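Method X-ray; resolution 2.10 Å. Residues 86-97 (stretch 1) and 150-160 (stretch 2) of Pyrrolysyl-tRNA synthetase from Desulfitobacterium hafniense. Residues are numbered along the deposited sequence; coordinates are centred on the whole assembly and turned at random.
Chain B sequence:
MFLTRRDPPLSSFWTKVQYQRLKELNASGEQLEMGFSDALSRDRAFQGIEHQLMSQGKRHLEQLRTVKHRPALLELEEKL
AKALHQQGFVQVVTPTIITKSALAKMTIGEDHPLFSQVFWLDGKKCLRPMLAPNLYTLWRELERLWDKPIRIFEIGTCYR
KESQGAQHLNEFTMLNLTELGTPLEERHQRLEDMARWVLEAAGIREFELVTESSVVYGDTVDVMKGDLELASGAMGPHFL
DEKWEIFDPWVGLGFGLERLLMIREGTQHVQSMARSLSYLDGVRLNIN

Stretch 1 (86-97) QQGFVQVVTPTI
Stretch 2, residues 150-160: IRIFEIGTCYR

Contact between residues 86-97 and 150-160 of pyrrolysyl-tRNA synthetase, two segments of one chain that run the same way, their end-to-end directions 31° apart, and bury 777 Å² between them. Residues 150-159 form a long strand; stretch 1 is mostly loop and pairs with it as a short parallel strand at V90 and Q91. In the register, CA to CA, F89 lies 4.8 Å from R151, V90 4.8 Å from I152, Q91 5.0 Å from F153 and V92 5.3 Å from E154; by T96 and C158 the CA atoms are 7.2 Å apart, so the segments diverge beyond the pairing.

The backbones pair in an extended conformation. G88 (phi/psi 78/3) takes a positive phi, which favours glycine, and leads into extended F89 (-74/133), V90 (-93/121), Q91 (-83/137) and V92 (-127/158). Opposite them R151 (-102/117), I152 (-136/147), F153 (-153/159) and E154 (-144/144) are also extended. Hydrogen bonds alternate in the parallel manner: V90 N to R151 O, 2.9 Å and nearly straight at 172°; F153 N to V90 O, 3.1 Å; V92 N to F153 O, 2.9 Å. Two CA-H...O contacts accompany them, I152 CA to V90 O and Q91 CA to F153 O, both 3.3 Å, so each of these carbonyls receives an N-H and a CA-H.

Beyond the ladder, the carboxylate of E154 (chi1 t, chi2 t, chi3 -177°), not a backbone carbonyl of stretch 2, accepts from T94 N. The CB of E154 points sideways, but the extended chain brings its end nearer, and it grips T94 twice: T94 N donates to E154 OE1 at 2.9 Å and 177°, and T94 OG1 (chi1 p) donates to E154 OE2 at 2.7 Å. At the other end, R151 (m, t, t, chi4 177°) reaches back so that NH1 donates to Q87 O at 3.1 Å, the carbonyl lying at the edge of the guanidinium, near its plane.

One water molecule joins the stretches where the strands separate, accepting from Q91 NE2 at 2.9 Å and from I155 N at 3.1 Å, and donating to V92 O at 2.9 Å.

Packing fills the rest of the contact. F89 (chi1 m, chi2 83°) lies against the arginine, with R151 CD 3.8 Å from the centroid of the F89 ring and 14° off its normal, a CH-pi contact over the face; the ring's CZ in turn lies over one face of the guanidinium. F89 CB also touches F153 CD1 at 3.5 Å. Q91 and F153 share one face of the sheet. Q91 (t, t, chi3 10°) lays CG over the F153 ring (chi1 p, chi2 -80°), 3.9 Å from its centroid and 28° off the normal. V90 and I152 occupy the other face, where the end of I152 (m, m) comes nearer to stretch 1 than its CA-to-CB direction alone would bring it, with I152 CD1 3.4 Å from V90 CB (V90 chi1 t); V92 CG2 (chi1 m) meets I152 CG2 at 4.0 Å. Farther on, T96 (p) approaches Y159 (m, chi2 73°) loosely, T96 CB to Y159 CE1 4.5 Å.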

# COMPACT_ATOMS: atom_id res chain seq x y z
N GLN B 86 -5.04 14.10 -13.46
CA GLN B 86 -5.55 15.29 -14.14
C GLN B 86 -4.46 15.95 -14.98
O GLN B 86 -4.73 16.82 -15.80
CB GLN B 86 -6.12 16.29 -13.12
CG GLN B 86 -7.18 15.67 -12.23
CD GLN B 86 -7.92 16.69 -11.37
OE1 GLN B 86 -7.34 17.70 -10.95
NE2 GLN B 86 -9.19 16.43 -11.09
N GLN B 87 -3.21 15.53 -14.76
CA GLN B 87 -2.09 16.07 -15.51
C GLN B 87 -1.58 15.02 -16.49
O GLN B 87 -0.45 15.10 -16.98
CB GLN B 87 -0.97 16.49 -14.56
CG GLN B 87 -1.43 17.51 -13.52
CD GLN B 87 -1.79 18.85 -14.13
OE1 GLN B 87 -2.47 19.67 -13.50
NE2 GLN B 87 -1.33 19.09 -15.35
N GLY B 88 -2.42 14.03 -16.76
CA GLY B 88 -2.06 12.99 -17.70
C GLY B 88 -1.12 11.89 -17.24
O GLY B 88 -0.76 11.02 -18.04
N PHE B 89 -0.71 11.92 -15.97
CA PHE B 89 0.19 10.89 -15.46
C PHE B 89 -0.52 9.56 -15.26
O PHE B 89 -1.61 9.50 -14.70
CB PHE B 89 0.81 11.31 -14.12
CG PHE B 89 1.87 12.36 -14.25
CD1 PHE B 89 1.53 13.70 -14.34
CD2 PHE B 89 3.21 12.00 -14.26
CE1 PHE B 89 2.51 14.67 -14.46
CE2 PHE B 89 4.21 12.96 -14.38
CZ PHE B 89 3.86 14.30 -14.47
N VAL B 90 0.10 8.49 -15.74
CA VAL B 90 -0.46 7.15 -15.62
C VAL B 90 0.08 6.49 -14.35
O VAL B 90 1.29 6.32 -14.21
CB VAL B 90 -0.08 6.27 -16.81
CG1 VAL B 90 -0.48 4.82 -16.54
CG2 VAL B 90 -0.75 6.81 -18.08
N GLN B 91 -0.82 6.12 -13.45
CA GLN B 91 -0.41 5.49 -12.20
C GLN B 91 -0.18 3.99 -12.38
O GLN B 91 -0.96 3.32 -13.06
CB GLN B 91 -1.48 5.73 -11.13
CG GLN B 91 -1.05 5.31 -9.74
CD GLN B 91 -2.06 5.68 -8.68
OE1 GLN B 91 -3.20 6.09 -8.99
NE2 GLN B 91 -1.67 5.52 -7.41
N VAL B 92 0.90 3.48 -11.80
CA VAL B 92 1.19 2.04 -11.88
C VAL B 92 1.41 1.47 -10.49
O VAL B 92 1.70 2.19 -9.54
CB VAL B 92 2.46 1.76 -12.72
CG1 VAL B 92 2.29 2.30 -14.12
CG2 VAL B 92 3.71 2.36 -12.04
N VAL B 93 1.25 0.16 -10.36
CA VAL B 93 1.45 -0.53 -9.10
C VAL B 93 2.30 -1.78 -9.38
O VAL B 93 1.87 -2.73 -10.06
CB VAL B 93 0.10 -0.88 -8.42
CG1 VAL B 93 -0.74 -1.80 -9.30
CG2 VAL B 93 0.36 -1.50 -7.07
N THR B 94 3.51 -1.77 -8.84
CA THR B 94 4.49 -2.82 -9.07
C THR B 94 4.92 -3.63 -7.83
O THR B 94 4.63 -3.26 -6.69
CB THR B 94 5.74 -2.20 -9.75
OG1 THR B 94 6.36 -1.26 -8.86
CG2 THR B 94 5.36 -1.46 -11.03
N PRO B 95 5.63 -4.75 -8.05
CA PRO B 95 6.09 -5.59 -6.94
C PRO B 95 6.86 -4.86 -5.84
O PRO B 95 7.68 -3.98 -6.12
CB PRO B 95 6.97 -6.64 -7.63
CG PRO B 95 6.42 -6.71 -9.01
CD PRO B 95 6.14 -5.25 -9.33
N THR B 96 6.59 -5.22 -4.60
CA THR B 96 7.34 -4.64 -3.50
C THR B 96 8.56 -5.55 -3.27
O THR B 96 9.50 -5.15 -2.59
CB THR B 96 6.50 -4.56 -2.22
OG1 THR B 96 6.09 -5.88 -1.85
CG2 THR B 96 5.27 -3.69 -2.46
N ILE B 97 8.53 -6.76 -3.81
CA ILE B 97 9.67 -7.67 -3.68
C ILE B 97 10.45 -7.57 -5.00
O ILE B 97 9.91 -7.86 -6.06
CB ILE B 97 9.23 -9.15 -3.47
CG1 ILE B 97 8.46 -9.28 -2.16
CG2 ILE B 97 10.48 -10.08 -3.42
CD1 ILE B 97 7.75 -10.61 -1.97
N ILE B 150 6.45 10.09 -21.95
CA ILE B 150 5.66 9.12 -21.19
C ILE B 150 5.64 9.52 -19.71
O ILE B 150 6.68 9.57 -19.06
CB ILE B 150 6.26 7.70 -21.33
CG1 ILE B 150 6.01 7.17 -22.75
CG2 ILE B 150 5.66 6.77 -20.29
CD1 ILE B 150 6.73 5.87 -23.06
N ARG B 151 4.44 9.80 -19.20
CA ARG B 151 4.28 10.21 -17.81
C ARG B 151 3.77 9.06 -16.94
O ARG B 151 2.66 8.57 -17.14
CB ARG B 151 3.32 11.40 -17.72
CG ARG B 151 3.91 12.65 -18.32
CD ARG B 151 3.06 13.89 -18.07
NE ARG B 151 3.87 15.09 -18.27
CZ ARG B 151 3.42 16.33 -18.18
NH1 ARG B 151 2.14 16.57 -17.90
NH2 ARG B 151 4.25 17.35 -18.38
N ILE B 152 4.59 8.66 -15.98
CA ILE B 152 4.26 7.56 -15.09
C ILE B 152 4.59 7.85 -13.62
O ILE B 152 5.55 8.55 -13.32
CB ILE B 152 5.03 6.30 -15.54
CG1 ILE B 152 4.49 5.81 -16.88
CG2 ILE B 152 4.97 5.22 -14.48
CD1 ILE B 152 3.13 5.19 -16.81
N PHE B 153 3.79 7.32 -12.70
CA PHE B 153 4.07 7.51 -11.28
C PHE B 153 3.51 6.36 -10.47
O PHE B 153 2.64 5.63 -10.94
CB PHE B 153 3.48 8.82 -10.75
CG PHE B 153 1.99 8.78 -10.50
CD1 PHE B 153 1.09 8.92 -11.54
CD2 PHE B 153 1.50 8.63 -9.20
CE1 PHE B 153 -0.28 8.92 -11.30
CE2 PHE B 153 0.14 8.64 -8.94
CZ PHE B 153 -0.76 8.78 -9.99
N GLU B 154 4.06 6.19 -9.27
CA GLU B 154 3.60 5.15 -8.35
C GLU B 154 3.68 5.69 -6.93
O GLU B 154 4.57 6.46 -6.58
CB GLU B 154 4.43 3.85 -8.47
CG GLU B 154 3.93 2.72 -7.51
CD GLU B 154 4.57 1.35 -7.76
OE1 GLU B 154 4.18 0.37 -7.07
OE2 GLU B 154 5.46 1.23 -8.63
N ILE B 155 2.71 5.30 -6.11
CA ILE B 155 2.66 5.70 -4.71
C ILE B 155 2.68 4.35 -4.01
O ILE B 155 1.78 3.54 -4.22
CB ILE B 155 1.33 6.39 -4.37
CG1 ILE B 155 1.20 7.72 -5.13
CG2 ILE B 155 1.26 6.61 -2.86
CD1 ILE B 155 -0.09 8.50 -4.82
N GLY B 156 3.69 4.08 -3.20
CA GLY B 156 3.70 2.78 -2.55
C GLY B 156 4.77 2.56 -1.51
O GLY B 156 5.78 3.24 -1.45
N THR B 157 4.52 1.54 -0.70
CA THR B 157 5.40 1.19 0.39
C THR B 157 6.80 0.78 -0.05
O THR B 157 6.95 0.01 -0.99
CB THR B 157 4.78 0.05 1.22
OG1 THR B 157 3.44 0.42 1.58
CG2 THR B 157 5.59 -0.21 2.50
N CYS B 158 7.79 1.36 0.62
CA CYS B 158 9.19 1.07 0.40
C CYS B 158 9.73 0.75 1.78
O CYS B 158 9.12 1.11 2.79
CB CYS B 158 9.92 2.26 -0.24
SG CYS B 158 9.53 2.45 -2.01
N TYR B 159 10.87 0.07 1.83
CA TYR B 159 11.44 -0.35 3.09
C TYR B 159 12.96 -0.17 3.18
O TYR B 159 13.69 -0.46 2.24
CB TYR B 159 11.16 -1.84 3.31
CG TYR B 159 9.72 -2.27 3.12
CD1 TYR B 159 9.16 -2.35 1.84
CD2 TYR B 159 8.94 -2.65 4.21
CE1 TYR B 159 7.85 -2.80 1.66
CE2 TYR B 159 7.64 -3.10 4.04
CZ TYR B 159 7.10 -3.18 2.77
OH TYR B 159 5.84 -3.70 2.61
N ARG B 160 13.41 0.29 4.34
CA ARG B 160 14.84 0.49 4.59
C ARG B 160 15.12 0.15 6.05
O ARG B 160 14.36 0.53 6.93
CB ARG B 160 15.24 1.94 4.31
CG ARG B 160 15.30 2.31 2.84
CD ARG B 160 15.55 3.80 2.65
NE ARG B 160 15.68 4.18 1.25
CZ ARG B 160 16.75 3.94 0.50
NH1 ARG B 160 17.80 3.32 1.02
NH2 ARG B 160 16.78 4.33 -0.77
O HOH W 1 0.47 3.57 -7.37